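Local coordinates for protein dioxygenase (Pseudomonas brassicacearum, PDB 5V2D) that probably cleaves the central carbon-carbon double bond of lignin-derived stilbenes with molecular oxygen at an iron centre held by four histidines, at residues A[346-351]-A[363-368]; A[369-374]-A[388-393]; A[106-111]-A[135-140]; A[148-153]-A[169-174]. One frame throughout, in Å; residues are numbered along the deposited sequence.

Interaction 1. Residues A[346-351]-A[363-368]; sequences CLMRWT and PQPLTD
Pro363 lies flat over the indole of Trp350, its CB 3.6 Å from the centroid of the six-membered ring and 2° off the ring normal, while CD comes down on CZ3. The two side chains run alongside each other. Met348 borders the same proline: its chain is bent at chi2 (-139°), which sets SD 3.8 Å from Pro363 CB, and a second bend at chi3 (70°) takes CE to the ring of Pro365. Without the indole, as with a serine here, Pro363 is likely to lose the aromatic face on which its CB, CG and CD rest. These residues belong to an antiparallel hairpin in which 364-365 is an outermost strand of a four-stranded propeller blade. Arg349 and Gln364 form its hydrogen-bonded pair, Arg349 N giving a bond of 2.8 Å to Gln364 O in the carbonyl plane. Leu347 O accepts a nearly straight bond from Leu366 N (2.8 Å), and Leu347 N donates to Thr367 OG1 (3.0 Å), a hydroxyl also bonded to Tyr369 O. Leu347 CD2 meets Leu366 CD1 at 3.9 Å. Farther out, Arg349 makes a salt bridge with Asp318 of strand 314-322, and Phe279 packs against the Trp350 ring.

Interaction 2. Residues A[369-374]-A[388-393]; sequences YPCEFP and GFLLAF
Glu372 and Leu391 pair their backbones as an antiparallel hydrogen-bonded couple, each N to the other's O at 3.0 Å, before the chain turns a corner at Phe373. Beyond that corner Pro374 CA brings its hydrogen to Phe389 O (3.3 Å). Leu390 CG lies anti to the carbonyl carbon (chi1 -58°), which spreads its two methyls along the 369-374 segment: CD1 lies 3.9 Å from Tyr369 OH and 4.1 Å from Cys371 SG, and CD2 touches Pro374 CB. Shortening Leu390 to an alanine is likely to open a gap between Tyr369, Cys371 and Pro374 and leave the tyrosine ring less firmly seated. Ala392 CB fits under Pro370 O and beside Tyr369 CD2, while the phenol oxygen bonds to Ser424. Leu391 points to the sheet face shared with Glu372, and its CD1 rests on Phe373 CB at 3.9 Å. The pairing links strands 371-375 and 387-392 of one blade of the seven-bladed beta-propeller that carries the iron in this family. Glu372 turns its carboxylate back on the corner, where OE2 takes the N-H of Phe373 (2.7 Å) on its anti side, 33° out of the carboxylate plane. The same OE2 is hydrogen-bonded to ND1 of His304, an iron ligand. The backbone bond therefore anchors a second-shell carboxylate, which is likely to fix the rotation of the His304 imidazole and direct it at the metal.

Interaction 3. Residues A[106-111]-A[135-140]; sequences TDRLLA and KNNTTA
Arg108 leaves its helix with CG opposite the backbone N (chi1 170°) and stays extended as far as NE, a reach that carries its guanidinium alongside Thr139 and up to Asn137. There NH2 gives a bent bond of 2.9 Å to Asn137 O, which lies 22° out of the guanidinium plane. The CG2 methyl of Thr139 sits over one face of the same group, 3.5 Å from NE and nearer the rim than the centre. Nearer the helix, Arg108 CB packs on Thr138 O, and Thr106 CG2 meets Ala140 CB at 4.0 Å. Thr106 is the N-cap of helix 107-115: its OG1 accepts from Leu109 N and caps the first turn, while its CB faces Thr138 O. The loop has its own fold-back, an Asx turn in which Asn136 OD1 receives Thr138 N at 3.0 Å. Three waters add to these direct contacts: one accepts from Arg108 N (2.9 Å) and donates to both Asn136 O and Thr138 O, and two bridge Asp107 OD2 to the N and ND2 of Asn136. Asn137 OD1 is held by Asn120 and Asn129. The loop thus docks on the helix N terminus through the Arg108 NH2 bond, methyl contacts of Thr106 and Thr139, and water bridges; water satisfies Arg108 N, and the buried guanidinium is probably stabilised in part by neutral oxygens such as Asn137 O.

Interaction 4. Residues A[148-153]-A[169-174]; sequences NGVLLA and ETLGEW
Trp174 reaches across to Leu152 and Val150 of strand 150-154, a chi1 of -161° (CG trans to the backbone N) carrying its indole past Leu152, then a water and Asn148, then Val150. CB begins 3.9 Å from Leu152 CD2; CG is closer to that methyl, at 3.7 Å, and CD1 stays beside it, so Leu152 covers the five-membered ring, crossing the indole at about a right angle. NE1 donates to a water at 2.9 Å that lies in the ring plane and also accepts from Asn148 ND2 (3.0 Å). The Asn148 amide stands at the indole's edge, 78° from the ring plane, with ND2 4.0 Å from CZ2. The far end of the six-membered ring passes under Val150: CG2 stands 4.1 Å from the ring centroid and 3° off its normal, on the face that Leu152 also touches, and CG1 reaches toward CH2. CG1 also meets Leu171 CD1 at 3.7 Å. No hydrogen bond joins the two segments directly, because strand 161-163 runs between them in this antiparallel propeller blade. Leu171 and Gly172 both face Ala162 in a classic beta bulge, and Trp174 follows just past strand 170-173, one of the two outermost. Phe176 meets the indole edge to face. The contact is thus chiefly one of methyl groups on an aromatic face, with the pyrrole N-H satisfied by the water it shares with Asn148.

From the N terminus, interaction 3 comes first, bringing the loop before strand 143-147 back onto the start of helix 107-115 and closing 23 intervening residues. Interaction 4 follows, spanning strand 161-163 to join two strands of the next blade; the two touch where Asn136 ND2 packs near Glu173 OE2 and Ala140 O near Ala153 CB. Well along the chain, interactions 1 and 2 close successive hairpins of neighbouring blades, meeting through Cys346 with Tyr369 and Leu347 with Cys371. All four lie in series, with none nested or crossed. The pairs 3-4 and 1-2 occupy opposite sides of the chain's centre, and interaction 2 comes nearest the iron.

Interaction 1. Residues A[346-351]-A[363-368]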
loop_
_atom_site.group_PDB
_atom_site.type_symbol
_atom_site.label_atom_id
_atom_site.label_comp_id
_atom_site.label_asym_id
_atom_site.label_seq_id
_atom_site.Cartn_x
_atom_site.Cartn_y
_atom_site.Cartn_z
ATOM N N CYS A 346 13.706 9.655 -5.468
ATOM C CA CYS A 346 14.673 8.630 -5.137
ATOM C C CYS A 346 14.402 8.173 -3.689
ATOM O O CYS A 346 13.605 8.799 -2.989
ATOM C CB CYS A 346 16.133 9.235 -5.318
ATOM S SG CYS A 346 16.478 10.525 -4.087
ATOM N N LEU A 347 15.024 7.075 -3.288
ATOM C CA LEU A 347 15.026 6.628 -1.907
ATOM C C LEU A 347 15.870 7.590 -1.072
ATOM O O LEU A 347 17.002 7.918 -1.451
ATOM C CB LEU A 347 15.572 5.184 -1.782
ATOM C CG LEU A 347 15.336 4.539 -0.409
ATOM C CD1 LEU A 347 13.872 4.173 -0.146
ATOM C CD2 LEU A 347 16.211 3.328 -0.302
ATOM N N MET A 348 15.328 8.037 0.057
ATOM C CA MET A 348 16.001 8.957 0.966
ATOM C C MET A 348 15.975 8.524 2.402
ATOM O O MET A 348 15.118 7.735 2.830
ATOM C CB MET A 348 15.330 10.330 0.872
ATOM C CG MET A 348 15.177 10.767 -0.540
ATOM S SD MET A 348 15.472 12.438 -1.015
ATOM C CE MET A 348 17.159 12.413 -0.795
ATOM N N ARG A 349 16.926 9.055 3.174
ATOM C CA ARG A 349 16.973 8.849 4.605
ATOM C C ARG A 349 16.703 10.197 5.247
ATOM O O ARG A 349 17.425 11.171 4.982
ATOM C CB ARG A 349 18.301 8.342 5.084
ATOM C CG ARG A 349 18.416 8.263 6.614
ATOM C CD ARG A 349 19.582 7.369 7.068
ATOM N NE ARG A 349 19.232 5.969 6.801
ATOM C CZ ARG A 349 19.992 4.917 7.026
ATOM N NH1 ARG A 349 21.188 5.103 7.642
ATOM N NH2 ARG A 349 19.520 3.699 6.751
ATOM N N TRP A 350 15.709 10.235 6.118
ATOM C CA TRP A 350 15.488 11.384 7.004
ATOM C C TRP A 350 16.117 11.080 8.367
ATOM O O TRP A 350 16.024 9.955 8.869
ATOM C CB TRP A 350 14.005 11.574 7.231
ATOM C CG TRP A 350 13.213 11.845 6.034
ATOM C CD1 TRP A 350 12.549 10.940 5.312
ATOM C CD2 TRP A 350 12.855 13.124 5.518
ATOM N NE1 TRP A 350 11.844 11.563 4.303
ATOM C CE2 TRP A 350 11.986 12.908 4.437
ATOM C CE3 TRP A 350 13.203 14.441 5.847
ATOM C CZ2 TRP A 350 11.491 13.930 3.654
ATOM C CZ3 TRP A 350 12.705 15.471 5.038
ATOM C CH2 TRP A 350 11.860 15.216 3.989
ATOM N N THR A 351 16.712 12.097 9.001
ATOM C CA THR A 351 17.317 11.977 10.303
ATOM C C THR A 351 16.658 13.055 11.211
ATOM O O THR A 351 16.674 14.270 10.856
ATOM C CB THR A 351 18.806 12.290 10.171
ATOM O OG1 THR A 351 19.412 11.292 9.315
ATOM C CG2 THR A 351 19.499 12.215 11.569
ATOM N N PRO A 363 16.222 15.620 3.533
ATOM C CA PRO A 363 16.419 14.208 3.304
ATOM C C PRO A 363 17.722 13.982 2.503
ATOM O O PRO A 363 18.108 14.848 1.740
ATOM C CB PRO A 363 15.167 13.857 2.454
ATOM C CG PRO A 363 14.887 15.114 1.662
ATOM C CD PRO A 363 15.189 16.213 2.623
ATOM N N GLN A 364 18.389 12.866 2.728
ATOM C CA GLN A 364 19.666 12.510 2.087
ATOM C C GLN A 364 19.463 11.307 1.205
ATOM O O GLN A 364 18.855 10.334 1.632
ATOM C CB GLN A 364 20.773 12.245 3.147
ATOM C CG GLN A 364 21.002 13.455 4.101
ATOM C CD GLN A 364 21.327 14.792 3.345
ATOM O OE1 GLN A 364 22.135 14.808 2.420
ATOM N NE2 GLN A 364 20.656 15.891 3.716
ATOM N N PRO A 365 19.988 11.351 -0.003
ATOM C CA PRO A 365 19.708 10.256 -0.927
ATOM C C PRO A 365 20.399 8.970 -0.593
ATOM O O PRO A 365 21.525 8.956 -0.158
ATOM C CB PRO A 365 20.181 10.790 -2.313
ATOM C CG PRO A 365 21.084 11.936 -2.042
ATOM C CD PRO A 365 20.759 12.450 -0.635
ATOM N N LEU A 366 19.687 7.871 -0.768
ATOM C CA LEU A 366 20.224 6.556 -0.653
ATOM C C LEU A 366 20.283 5.852 -2.011
ATOM O O LEU A 366 20.910 4.813 -2.116
ATOM C CB LEU A 366 19.329 5.752 0.275
ATOM C CG LEU A 366 19.153 6.195 1.691
ATOM C CD1 LEU A 366 18.171 5.307 2.444
ATOM C CD2 LEU A 366 20.533 6.125 2.405
ATOM N N THR A 367 19.532 6.335 -3.003
ATOM C CA THR A 367 19.658 5.824 -4.359
ATOM C C THR A 367 19.696 7.050 -5.231
ATOM O O THR A 367 19.326 8.171 -4.829
ATOM C CB THR A 367 18.400 4.976 -4.839
ATOM O OG1 THR A 367 17.164 5.762 -4.939
ATOM C CG2 THR A 367 18.208 3.744 -3.968
ATOM N N ASP A 368 20.099 6.870 -6.456
ATOM C CA ASP A 368 20.004 7.965 -7.413
ATOM C C ASP A 368 18.968 7.622 -8.486
ATOM O O ASP A 368 19.023 8.170 -9.564
ATOM C CB ASP A 368 21.383 8.253 -7.993
ATOM C CG ASP A 368 21.929 7.110 -8.811
ATOM O OD1 ASP A 368 21.346 5.976 -8.837
ATOM O OD2 ASP A 368 22.956 7.347 -9.478
#

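Interaction 2. Residues A[369-374]-A[388-393]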
loop_
_atom_site.group_PDB
_atom_site.type_symbol
_atom_site.label_atom_id
_atom_site.label_comp_id
_atom_site.label_asym_id
_atom_site.label_seq_id
_atom_site.Cartn_x
_atom_site.Cartn_y
_atom_site.Cartn_z
ATOM N N TYR A 369 18.050 6.697 -8.204
ATOM C CA TYR A 369 16.987 6.340 -9.152
ATOM C C TYR A 369 15.639 6.348 -8.418
ATOM O O TYR A 369 15.596 6.092 -7.218
ATOM C CB TYR A 369 17.231 4.952 -9.813
ATOM C CG TYR A 369 17.500 3.833 -8.830
ATOM C CD1 TYR A 369 18.788 3.460 -8.498
ATOM C CD2 TYR A 369 16.430 3.125 -8.230
ATOM C CE1 TYR A 369 19.030 2.384 -7.621
ATOM C CE2 TYR A 369 16.665 2.118 -7.310
ATOM C CZ TYR A 369 17.954 1.730 -7.031
ATOM O OH TYR A 369 18.149 0.704 -6.128
ATOM N N PRO A 370 14.568 6.640 -9.144
ATOM C CA PRO A 370 13.217 6.562 -8.507
ATOM C C PRO A 370 12.822 5.120 -8.279
ATOM O O PRO A 370 13.158 4.197 -9.056
ATOM C CB PRO A 370 12.270 7.182 -9.546
ATOM C CG PRO A 370 13.008 7.129 -10.872
ATOM C CD PRO A 370 14.512 7.090 -10.565
ATOM N N CYS A 371 12.089 4.919 -7.220
ATOM C CA CYS A 371 11.628 3.640 -6.789
ATOM C C CYS A 371 10.375 3.772 -5.870
ATOM O O CYS A 371 10.054 4.840 -5.404
ATOM C CB CYS A 371 12.762 2.935 -6.041
ATOM S SG CYS A 371 13.423 3.856 -4.644
ATOM N N GLU A 372 9.713 2.655 -5.640
ATOM C CA GLU A 372 8.518 2.606 -4.765
ATOM C C GLU A 372 8.235 1.143 -4.403
ATOM O O GLU A 372 9.056 0.237 -4.723
ATOM C CB GLU A 372 7.314 3.323 -5.362
ATOM C CG GLU A 372 6.947 4.644 -4.594
ATOM C CD GLU A 372 6.428 4.396 -3.125
ATOM O OE1 GLU A 372 6.434 5.335 -2.248
ATOM O OE2 GLU A 372 5.970 3.238 -2.853
ATOM N N PHE A 373 7.140 0.936 -3.669
ATOM C CA PHE A 373 6.829 -0.338 -3.123
ATOM C C PHE A 373 7.986 -1.027 -2.411
ATOM O O PHE A 373 8.263 -2.221 -2.656
ATOM C CB PHE A 373 6.165 -1.263 -4.179
ATOM C CG PHE A 373 4.741 -0.847 -4.547
ATOM C CD1 PHE A 373 3.713 -1.011 -3.660
ATOM C CD2 PHE A 373 4.485 -0.281 -5.770
ATOM C CE1 PHE A 373 2.419 -0.700 -3.980
ATOM C CE2 PHE A 373 3.171 0.005 -6.149
ATOM C CZ PHE A 373 2.123 -0.198 -5.240
ATOM N N PRO A 374 8.606 -0.369 -1.466
ATOM C CA PRO A 374 9.716 -0.929 -0.714
ATOM C C PRO A 374 9.328 -2.045 0.208
ATOM O O PRO A 374 8.226 -2.086 0.723
ATOM C CB PRO A 374 10.198 0.263 0.153
ATOM C CG PRO A 374 8.940 1.082 0.349
ATOM C CD PRO A 374 8.227 0.978 -0.961
ATOM N N GLY A 388 17.167 -3.624 1.458
ATOM C CA GLY A 388 15.755 -3.376 1.052
ATOM C C GLY A 388 15.507 -3.880 -0.357
ATOM O O GLY A 388 16.470 -4.031 -1.143
ATOM N N PHE A 389 14.279 -4.285 -0.613
ATOM C CA PHE A 389 13.838 -4.680 -1.890
ATOM C C PHE A 389 12.902 -3.578 -2.378
ATOM O O PHE A 389 12.174 -2.977 -1.585
ATOM C CB PHE A 389 13.171 -6.043 -1.797
ATOM C CG PHE A 389 14.057 -7.127 -1.268
ATOM C CD1 PHE A 389 13.998 -7.515 0.041
ATOM C CD2 PHE A 389 15.032 -7.685 -2.087
ATOM C CE1 PHE A 389 14.801 -8.562 0.535
ATOM C CE2 PHE A 389 15.921 -8.643 -1.577
ATOM C CZ PHE A 389 15.817 -9.127 -0.270
ATOM N N LEU A 390 12.905 -3.299 -3.652
ATOM C CA LEU A 390 12.249 -2.131 -4.178
ATOM C C LEU A 390 11.802 -2.465 -5.580
ATOM O O LEU A 390 12.401 -3.320 -6.250
ATOM C CB LEU A 390 13.287 -0.972 -4.367
ATOM C CG LEU A 390 14.085 -0.469 -3.174
ATOM C CD1 LEU A 390 15.274 0.379 -3.572
ATOM C CD2 LEU A 390 13.183 0.372 -2.320
ATOM N N LEU A 391 10.823 -1.749 -6.075
ATOM C CA LEU A 391 10.504 -1.731 -7.474
ATOM C C LEU A 391 11.049 -0.428 -8.035
ATOM O O LEU A 391 11.033 0.633 -7.375
ATOM C CB LEU A 391 8.991 -1.761 -7.717
ATOM C CG LEU A 391 8.239 -2.960 -7.105
ATOM C CD1 LEU A 391 6.791 -2.985 -7.569
ATOM C CD2 LEU A 391 8.937 -4.247 -7.561
ATOM N N ALA A 392 11.481 -0.458 -9.279
ATOM C CA ALA A 392 11.973 0.754 -9.929
ATOM C C ALA A 392 11.575 0.766 -11.392
ATOM O O ALA A 392 11.271 -0.269 -11.994
ATOM C CB ALA A 392 13.482 0.823 -9.821
ATOM N N PHE A 393 11.573 1.963 -11.972
ATOM C CA PHE A 393 11.296 2.163 -13.389
ATOM C C PHE A 393 12.554 2.804 -14.011
ATOM O O PHE A 393 13.016 3.812 -13.532
ATOM C CB PHE A 393 10.138 3.098 -13.590
ATOM C CG PHE A 393 9.876 3.466 -15.030
ATOM C CD1 PHE A 393 9.853 2.546 -16.004
ATOM C CD2 PHE A 393 9.712 4.809 -15.378
ATOM C CE1 PHE A 393 9.614 2.890 -17.329
ATOM C CE2 PHE A 393 9.467 5.177 -16.707
ATOM C CZ PHE A 393 9.423 4.193 -17.685
#

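Interaction 3. Residues A[106-111]-A[135-140]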
loop_
_atom_site.group_PDB
_atom_site.type_symbol
_atom_site.label_atom_id
_atom_site.label_comp_id
_atom_site.label_asym_id
_atom_site.label_seq_id
_atom_site.Cartn_x
_atom_site.Cartn_y
_atom_site.Cartn_z
ATOM N N THR A 106 -17.689 -6.036 2.089
ATOM C CA THR A 106 -17.968 -4.789 2.761
ATOM C C THR A 106 -19.454 -4.443 2.662
ATOM O O THR A 106 -20.136 -4.862 1.733
ATOM C CB THR A 106 -17.171 -3.601 2.178
ATOM O OG1 THR A 106 -17.517 -3.420 0.834
ATOM C CG2 THR A 106 -15.636 -3.828 2.341
ATOM N N ASP A 107 -19.920 -3.598 3.569
ATOM C CA ASP A 107 -21.285 -3.116 3.448
ATOM C C ASP A 107 -21.448 -2.396 2.071
ATOM O O ASP A 107 -22.476 -2.496 1.459
ATOM C CB ASP A 107 -21.661 -2.105 4.502
ATOM C CG ASP A 107 -21.635 -2.641 5.917
ATOM O OD1 ASP A 107 -21.588 -3.805 6.151
ATOM O OD2 ASP A 107 -21.759 -1.822 6.873
ATOM N N ARG A 108 -20.428 -1.664 1.646
ATOM C CA ARG A 108 -20.471 -0.921 0.397
ATOM C C ARG A 108 -20.679 -1.863 -0.804
ATOM O O ARG A 108 -21.526 -1.604 -1.669
ATOM C CB ARG A 108 -19.209 -0.134 0.196
ATOM C CG ARG A 108 -19.036 0.505 -1.174
ATOM C CD ARG A 108 -17.883 1.492 -1.162
ATOM N NE ARG A 108 -17.470 1.970 -2.478
ATOM C CZ ARG A 108 -16.818 3.102 -2.696
ATOM N NH1 ARG A 108 -16.407 3.388 -3.948
ATOM N NH2 ARG A 108 -16.564 3.957 -1.741
ATOM N N LEU A 109 -19.866 -2.905 -0.861
ATOM C CA LEU A 109 -20.026 -3.903 -1.903
ATOM C C LEU A 109 -21.418 -4.548 -1.878
ATOM O O LEU A 109 -22.036 -4.752 -2.913
ATOM C CB LEU A 109 -18.966 -4.957 -1.842
ATOM C CG LEU A 109 -19.068 -6.070 -2.899
ATOM C CD1 LEU A 109 -18.782 -5.546 -4.266
ATOM C CD2 LEU A 109 -18.059 -7.167 -2.687
ATOM N N LEU A 110 -21.865 -4.951 -0.710
ATOM C CA LEU A 110 -23.129 -5.670 -0.649
ATOM C C LEU A 110 -24.308 -4.763 -1.010
ATOM O O LEU A 110 -25.303 -5.231 -1.566
ATOM C CB LEU A 110 -23.341 -6.279 0.737
ATOM C CG LEU A 110 -22.389 -7.406 1.091
ATOM C CD1 LEU A 110 -22.626 -7.999 2.445
ATOM C CD2 LEU A 110 -22.335 -8.514 0.051
ATOM N N ALA A 111 -24.217 -3.476 -0.696
ATOM C CA ALA A 111 -25.267 -2.569 -1.122
ATOM C C ALA A 111 -25.289 -2.442 -2.673
ATOM O O ALA A 111 -26.336 -2.426 -3.306
ATOM C CB ALA A 111 -25.158 -1.213 -0.429
ATOM N N LYS A 135 -23.788 3.208 4.418
ATOM C CA LYS A 135 -23.249 4.282 5.250
ATOM C C LYS A 135 -21.766 4.195 5.412
ATOM O O LYS A 135 -21.072 5.185 5.448
ATOM C CB LYS A 135 -23.900 4.250 6.638
ATOM C CG LYS A 135 -25.407 4.606 6.585
ATOM C CD LYS A 135 -25.678 5.990 5.988
ATOM C CE LYS A 135 -27.063 6.509 6.233
ATOM N NZ LYS A 135 -27.947 6.199 5.083
ATOM N N ASN A 136 -21.257 2.989 5.548
ATOM C CA ASN A 136 -19.790 2.778 5.632
ATOM C C ASN A 136 -19.271 2.836 4.172
ATOM O O ASN A 136 -19.595 2.008 3.338
ATOM C CB ASN A 136 -19.451 1.428 6.312
ATOM C CG ASN A 136 -17.945 1.248 6.499
ATOM O OD1 ASN A 136 -17.122 1.914 5.846
ATOM N ND2 ASN A 136 -17.588 0.317 7.364
ATOM N N ASN A 137 -18.489 3.838 3.889
ATOM C CA ASN A 137 -17.935 4.093 2.526
ATOM C C ASN A 137 -16.699 3.244 2.169
ATOM O O ASN A 137 -16.183 3.420 1.087
ATOM C CB ASN A 137 -17.558 5.575 2.409
ATOM C CG ASN A 137 -17.617 6.104 0.982
ATOM O OD1 ASN A 137 -18.545 5.719 0.212
ATOM N ND2 ASN A 137 -16.662 6.991 0.595
ATOM N N THR A 138 -16.178 2.431 3.082
ATOM C CA THR A 138 -14.902 1.773 2.852
ATOM C C THR A 138 -14.975 0.653 1.835
ATOM O O THR A 138 -15.959 -0.044 1.740
ATOM C CB THR A 138 -14.216 1.277 4.156
ATOM O OG1 THR A 138 -12.818 1.161 3.898
ATOM C CG2 THR A 138 -14.750 -0.036 4.613
ATOM N N THR A 139 -13.873 0.485 1.113
ATOM C CA THR A 139 -13.649 -0.675 0.235
ATOM C C THR A 139 -12.606 -1.675 0.711
ATOM O O THR A 139 -12.405 -2.676 0.056
ATOM C CB THR A 139 -13.150 -0.158 -1.155
ATOM O OG1 THR A 139 -12.017 0.706 -0.934
ATOM C CG2 THR A 139 -14.281 0.583 -1.857
ATOM N N ALA A 140 -11.927 -1.425 1.842
ATOM C CA ALA A 140 -10.997 -2.355 2.466
ATOM C C ALA A 140 -9.986 -2.862 1.424
ATOM O O ALA A 140 -9.757 -4.058 1.374
ATOM C CB ALA A 140 -11.762 -3.503 3.087
HETATM O O HOH W 1 -22.806 0.758 6.436
HETATM O O HOH W 2 -19.741 -1.208 8.804
HETATM O O HOH W 3 -18.339 -0.521 3.337
#

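Interaction 4. Residues A[148-153]-A[169-174]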
loop_
_atom_site.group_PDB
_atom_site.type_symbol
_atom_site.label_atom_id
_atom_site.label_comp_id
_atom_site.label_asym_id
_atom_site.label_seq_id
_atom_site.Cartn_x
_atom_site.Cartn_y
_atom_site.Cartn_z
ATOM N N ASN A 148 -4.167 -11.718 15.201
ATOM C CA ASN A 148 -5.070 -12.354 16.175
ATOM C C ASN A 148 -6.020 -13.328 15.531
ATOM O O ASN A 148 -7.254 -13.285 15.748
ATOM C CB ASN A 148 -5.848 -11.213 16.884
ATOM C CG ASN A 148 -6.575 -11.654 18.131
ATOM O OD1 ASN A 148 -6.227 -12.660 18.720
ATOM N ND2 ASN A 148 -7.603 -10.862 18.540
ATOM N N GLY A 149 -5.482 -14.180 14.682
ATOM C CA GLY A 149 -6.223 -15.289 14.132
ATOM C C GLY A 149 -7.092 -14.992 12.911
ATOM O O GLY A 149 -7.798 -15.857 12.419
ATOM N N VAL A 150 -7.051 -13.743 12.441
ATOM C CA VAL A 150 -7.713 -13.374 11.199
ATOM C C VAL A 150 -6.767 -12.649 10.245
ATOM O O VAL A 150 -5.650 -12.243 10.600
ATOM C CB VAL A 150 -8.996 -12.518 11.458
ATOM C CG1 VAL A 150 -9.963 -13.256 12.341
ATOM C CG2 VAL A 150 -8.695 -11.167 12.051
ATOM N N LEU A 151 -7.238 -12.496 8.993
ATOM C CA LEU A 151 -6.598 -11.583 8.042
ATOM C C LEU A 151 -7.374 -10.237 8.084
ATOM O O LEU A 151 -8.600 -10.237 7.955
ATOM C CB LEU A 151 -6.720 -12.138 6.628
ATOM C CG LEU A 151 -5.828 -11.353 5.610
ATOM C CD1 LEU A 151 -4.371 -11.640 5.838
ATOM C CD2 LEU A 151 -6.199 -11.676 4.189
ATOM N N LEU A 152 -6.647 -9.138 8.284
ATOM C CA LEU A 152 -7.264 -7.809 8.237
ATOM C C LEU A 152 -7.059 -7.225 6.853
ATOM O O LEU A 152 -5.928 -7.241 6.340
ATOM C CB LEU A 152 -6.629 -6.892 9.220
ATOM C CG LEU A 152 -6.873 -7.307 10.694
ATOM C CD1 LEU A 152 -6.155 -6.278 11.563
ATOM C CD2 LEU A 152 -8.345 -7.479 11.021
ATOM N N ALA A 153 -8.123 -6.828 6.232
ATOM C CA ALA A 153 -8.120 -6.058 4.989
ATOM C C ALA A 153 -8.404 -4.622 5.371
ATOM O O ALA A 153 -9.417 -4.297 6.033
ATOM C CB ALA A 153 -9.189 -6.546 4.020
ATOM N N GLU A 169 -13.278 -16.064 3.525
ATOM C CA GLU A 169 -14.640 -15.678 3.888
ATOM C C GLU A 169 -14.549 -14.356 4.709
ATOM O O GLU A 169 -13.684 -14.197 5.560
ATOM C CB GLU A 169 -15.365 -16.822 4.675
ATOM C CG GLU A 169 -16.803 -16.494 5.042
ATOM C CD GLU A 169 -17.451 -17.495 6.069
ATOM O OE1 GLU A 169 -16.807 -18.515 6.579
ATOM O OE2 GLU A 169 -18.642 -17.190 6.409
ATOM N N THR A 170 -15.433 -13.408 4.429
ATOM C CA THR A 170 -15.506 -12.169 5.201
ATOM C C THR A 170 -16.170 -12.421 6.550
ATOM O O THR A 170 -17.255 -12.950 6.604
ATOM C CB THR A 170 -16.230 -11.069 4.414
ATOM O OG1 THR A 170 -15.479 -10.766 3.217
ATOM C CG2 THR A 170 -16.301 -9.839 5.217
ATOM N N LEU A 171 -15.512 -12.031 7.614
ATOM C CA LEU A 171 -16.032 -12.145 8.993
ATOM C C LEU A 171 -16.726 -10.919 9.472
ATOM O O LEU A 171 -17.622 -11.017 10.282
ATOM C CB LEU A 171 -14.908 -12.491 9.979
ATOM C CG LEU A 171 -14.176 -13.771 9.543
ATOM C CD1 LEU A 171 -12.954 -14.172 10.363
ATOM C CD2 LEU A 171 -15.200 -14.928 9.521
ATOM N N GLY A 172 -16.436 -9.738 8.942
ATOM C CA GLY A 172 -17.183 -8.506 9.344
ATOM C C GLY A 172 -16.155 -7.443 9.660
ATOM O O GLY A 172 -14.923 -7.674 9.645
ATOM N N GLU A 173 -16.645 -6.274 9.963
ATOM C CA GLU A 173 -15.819 -5.189 10.399
ATOM C C GLU A 173 -15.113 -5.625 11.673
ATOM O O GLU A 173 -15.709 -6.198 12.556
ATOM C CB GLU A 173 -16.641 -3.937 10.648
ATOM C CG GLU A 173 -15.791 -2.759 11.029
ATOM C CD GLU A 173 -16.616 -1.477 11.288
ATOM O OE1 GLU A 173 -17.390 -1.540 12.288
ATOM O OE2 GLU A 173 -16.463 -0.412 10.587
ATOM N N TRP A 174 -13.845 -5.340 11.766
ATOM C CA TRP A 174 -13.072 -5.676 12.965
ATOM C C TRP A 174 -12.903 -4.448 13.837
ATOM O O TRP A 174 -12.253 -3.489 13.470
ATOM C CB TRP A 174 -11.680 -6.232 12.581
ATOM C CG TRP A 174 -10.994 -6.984 13.621
ATOM C CD1 TRP A 174 -9.949 -6.567 14.346
ATOM C CD2 TRP A 174 -11.281 -8.292 14.074
ATOM N NE1 TRP A 174 -9.513 -7.550 15.206
ATOM C CE2 TRP A 174 -10.325 -8.615 15.084
ATOM C CE3 TRP A 174 -12.248 -9.242 13.730
ATOM C CZ2 TRP A 174 -10.310 -9.835 15.759
ATOM C CZ3 TRP A 174 -12.242 -10.464 14.399
ATOM C CH2 TRP A 174 -11.257 -10.757 15.375
HETATM O O HOH W 4 -7.712 -8.076 17.407
#